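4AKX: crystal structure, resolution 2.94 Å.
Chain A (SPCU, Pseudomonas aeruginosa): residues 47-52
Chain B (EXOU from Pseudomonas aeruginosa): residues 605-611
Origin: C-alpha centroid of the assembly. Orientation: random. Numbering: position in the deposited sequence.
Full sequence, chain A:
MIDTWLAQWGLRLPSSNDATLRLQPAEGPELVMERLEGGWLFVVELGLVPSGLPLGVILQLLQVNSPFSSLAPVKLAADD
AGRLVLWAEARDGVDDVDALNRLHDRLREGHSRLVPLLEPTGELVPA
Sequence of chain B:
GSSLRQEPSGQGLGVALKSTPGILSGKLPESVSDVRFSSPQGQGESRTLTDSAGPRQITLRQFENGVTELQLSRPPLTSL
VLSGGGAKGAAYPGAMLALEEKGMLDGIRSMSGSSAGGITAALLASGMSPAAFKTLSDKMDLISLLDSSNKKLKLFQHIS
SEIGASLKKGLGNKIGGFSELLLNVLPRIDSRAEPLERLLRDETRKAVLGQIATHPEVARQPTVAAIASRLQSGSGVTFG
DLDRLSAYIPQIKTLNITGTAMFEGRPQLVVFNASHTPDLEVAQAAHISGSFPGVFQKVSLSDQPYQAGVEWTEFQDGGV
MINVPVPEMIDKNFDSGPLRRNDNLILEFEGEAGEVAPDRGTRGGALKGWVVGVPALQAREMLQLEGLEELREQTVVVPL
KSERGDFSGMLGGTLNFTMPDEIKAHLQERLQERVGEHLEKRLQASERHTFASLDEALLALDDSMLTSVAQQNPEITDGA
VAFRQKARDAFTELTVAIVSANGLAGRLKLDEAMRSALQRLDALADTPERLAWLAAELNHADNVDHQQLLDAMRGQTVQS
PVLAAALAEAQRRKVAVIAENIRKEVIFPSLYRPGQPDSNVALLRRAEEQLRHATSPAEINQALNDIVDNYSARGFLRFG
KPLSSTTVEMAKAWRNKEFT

Chain A (47-52) GLVPSG
Chain B (605-611) RRAEEQL

What backbone shapes meet here, and in what register? Chain A arrives as the end of a strand, A:Gly47 and A:Leu48, and runs on as an extended loop: phi/psi is -66/138 at A:Leu48, -52/131 at A:Val49, -81/154 at A:Pro50 and -77/153 at A:Ser51. The two glycines lie outside this pattern, at 86/166 for A:Gly47 and 60/39 for A:Gly52, both with positive phi, and neither touches the other stretch. Chain B is helical from residue 605 to 611, within a helix that extends beyond both ends. Its backbone bonds include B:Gln610 N to B:Arg606 O at 3.0 Å and B:Leu611 N to B:Ala607 O at 2.9 Å. The nearest CA pair sets A:Leu48 CA 7.9 Å from B:Arg606 CA, and side chains bridge that gap.

Which polar interaction joins the two chains? B:Arg606 reaches across with its CA-to-CB bond directed toward chain A and its side chain extended, chi1 to chi3 all t (173°, 178°, 168°), before chi4 turns the guanidinium at -72°. There the group meets the backbone carbonyl of A:Val49. B:Arg606 NH2 donates to A:Val49 O at 2.7 Å with an N-H...O angle of 142°, and B:Arg606 NE gives the same oxygen a weak hydrogen bond at 3.1 Å and 129°. The oxygen lies at the edge of the guanidinium, near its plane, so that two nitrogens can share one acceptor. Because the acceptor belongs to the main chain, this bond reads the course of the loop rather than the side chain of A:Val49. B:Arg606 NH1 and NH2 also form hydrogen bonds elsewhere in the structure.

Where is the nonpolar packing? It centres on A:Leu48, whose CA-to-CB bond points toward the helix and whose side chain adopts the m, t rotamer (-65°, -179°). The leucine methyls meet two successive helix residues, with closest pairs A:Leu48 CD2 to B:Glu609 CG at 3.9 Å and A:Leu48 CD1 to B:Gln610 CG at 3.8 Å. These are contacts with the aliphatic parts of polar side chains. B:Glu609 points toward chain A with chi1 t and chi2 p (-170°, 47°), while its carboxylate oxygens are hydrogen-bonded to other partners. B:Gln610 starts sideways, with chi1 between wells at -108° and chi2 t at 156°, but its end comes nearer. Closer to the backbone, A:Leu48 CB sits 4.2 Å from B:Arg606 NE, so the leucine also packs against the arginine.

How do the remaining loop residues behave? A:Val49, with chi1 t at 179°, directs its CA-to-CB bond sideways, and its side chain comes no nearer than 4.7 Å, from A:Val49 CB to B:Arg606 NE. A:Pro50 points away with a C-gamma exo ring; its CA and A:Ser51 N each lie 4.4 Å from B:Arg606 NH2. The whole contact is small, burying 232 Å² summed over both sides.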

# COMPACT_ATOMS: atom_id res chain seq x y z
N GLY A 47 4.95 -7.53 -10.63
CA GLY A 47 3.85 -8.52 -10.64
C GLY A 47 2.51 -8.08 -10.02
O GLY A 47 2.41 -7.07 -9.31
N LEU A 48 1.46 -8.86 -10.29
CA LEU A 48 0.14 -8.62 -9.72
C LEU A 48 0.18 -8.83 -8.23
O LEU A 48 0.79 -9.79 -7.75
CB LEU A 48 -0.91 -9.57 -10.34
CG LEU A 48 -1.19 -9.40 -11.84
CD1 LEU A 48 -2.25 -10.35 -12.34
CD2 LEU A 48 -1.59 -7.97 -12.16
N VAL A 49 -0.48 -7.94 -7.50
CA VAL A 49 -0.61 -8.10 -6.07
C VAL A 49 -1.13 -9.49 -5.73
O VAL A 49 -2.10 -9.98 -6.34
CB VAL A 49 -1.50 -7.03 -5.46
CG1 VAL A 49 -1.63 -7.24 -3.97
CG2 VAL A 49 -0.93 -5.65 -5.69
N PRO A 50 -0.46 -10.16 -4.79
CA PRO A 50 -0.88 -11.51 -4.43
C PRO A 50 -2.04 -11.45 -3.48
O PRO A 50 -2.21 -10.45 -2.77
CB PRO A 50 0.33 -12.07 -3.69
CG PRO A 50 1.46 -11.14 -3.98
CD PRO A 50 0.84 -9.81 -4.23
N SER A 51 -2.83 -12.51 -3.49
CA SER A 51 -3.89 -12.77 -2.54
C SER A 51 -3.25 -13.27 -1.25
O SER A 51 -2.17 -13.85 -1.28
CB SER A 51 -4.82 -13.84 -3.12
OG SER A 51 -5.74 -14.34 -2.16
N GLY A 52 -3.92 -13.05 -0.13
CA GLY A 52 -3.45 -13.55 1.17
C GLY A 52 -2.08 -13.09 1.66
O GLY A 52 -1.34 -13.87 2.23
N ARG B 605 -11.15 -6.10 -12.01
CA ARG B 605 -10.33 -5.49 -13.04
C ARG B 605 -8.98 -6.22 -13.03
O ARG B 605 -8.24 -6.24 -14.03
CB ARG B 605 -10.17 -3.99 -12.79
CG ARG B 605 -10.96 -3.09 -13.73
CD ARG B 605 -10.09 -2.64 -14.91
NE ARG B 605 -10.20 -1.20 -15.21
CZ ARG B 605 -9.62 -0.60 -16.26
NH1 ARG B 605 -8.88 -1.30 -17.12
NH2 ARG B 605 -9.77 0.71 -16.46
N ARG B 606 -8.71 -6.91 -11.94
CA ARG B 606 -7.46 -7.64 -11.80
C ARG B 606 -7.63 -9.06 -12.32
O ARG B 606 -6.72 -9.63 -12.89
CB ARG B 606 -7.04 -7.68 -10.35
CG ARG B 606 -5.84 -8.54 -10.05
CD ARG B 606 -5.49 -8.44 -8.57
NE ARG B 606 -4.54 -9.46 -8.17
CZ ARG B 606 -4.81 -10.76 -8.05
NH1 ARG B 606 -6.02 -11.24 -8.32
NH2 ARG B 606 -3.87 -11.58 -7.64
N ALA B 607 -8.80 -9.64 -12.08
CA ALA B 607 -9.09 -10.96 -12.58
C ALA B 607 -9.06 -10.91 -14.09
O ALA B 607 -8.57 -11.82 -14.74
CB ALA B 607 -10.43 -11.46 -12.07
N GLU B 608 -9.50 -9.80 -14.66
CA GLU B 608 -9.49 -9.62 -16.10
C GLU B 608 -8.06 -9.70 -16.60
O GLU B 608 -7.80 -10.28 -17.66
CB GLU B 608 -10.08 -8.25 -16.43
CG GLU B 608 -10.87 -8.16 -17.73
CD GLU B 608 -11.51 -6.77 -17.94
OE1 GLU B 608 -11.57 -5.98 -16.99
OE2 GLU B 608 -11.92 -6.45 -19.08
N GLU B 609 -7.15 -9.12 -15.83
CA GLU B 609 -5.74 -9.00 -16.21
C GLU B 609 -5.13 -10.39 -16.22
O GLU B 609 -4.43 -10.77 -17.17
CB GLU B 609 -5.00 -8.12 -15.18
CG GLU B 609 -3.59 -7.68 -15.53
CD GLU B 609 -3.47 -7.15 -16.95
OE1 GLU B 609 -4.46 -7.32 -17.71
OE2 GLU B 609 -2.39 -6.58 -17.31
N GLN B 610 -5.39 -11.13 -15.13
CA GLN B 610 -4.99 -12.53 -15.01
C GLN B 610 -5.43 -13.37 -16.20
O GLN B 610 -4.62 -14.06 -16.84
CB GLN B 610 -5.57 -13.13 -13.73
CG GLN B 610 -4.51 -13.35 -12.68
CD GLN B 610 -5.07 -13.37 -11.29
OE1 GLN B 610 -6.28 -13.35 -11.08
NE2 GLN B 610 -4.19 -13.40 -10.32
N LEU B 611 -6.72 -13.26 -16.51
CA LEU B 611 -7.34 -13.96 -17.61
C LEU B 611 -6.74 -13.57 -18.93
O LEU B 611 -6.40 -14.45 -19.70
CB LEU B 611 -8.83 -13.67 -17.64
CG LEU B 611 -9.72 -14.23 -16.53
CD1 LEU B 611 -11.14 -13.77 -16.78
CD2 LEU B 611 -9.65 -15.75 -16.40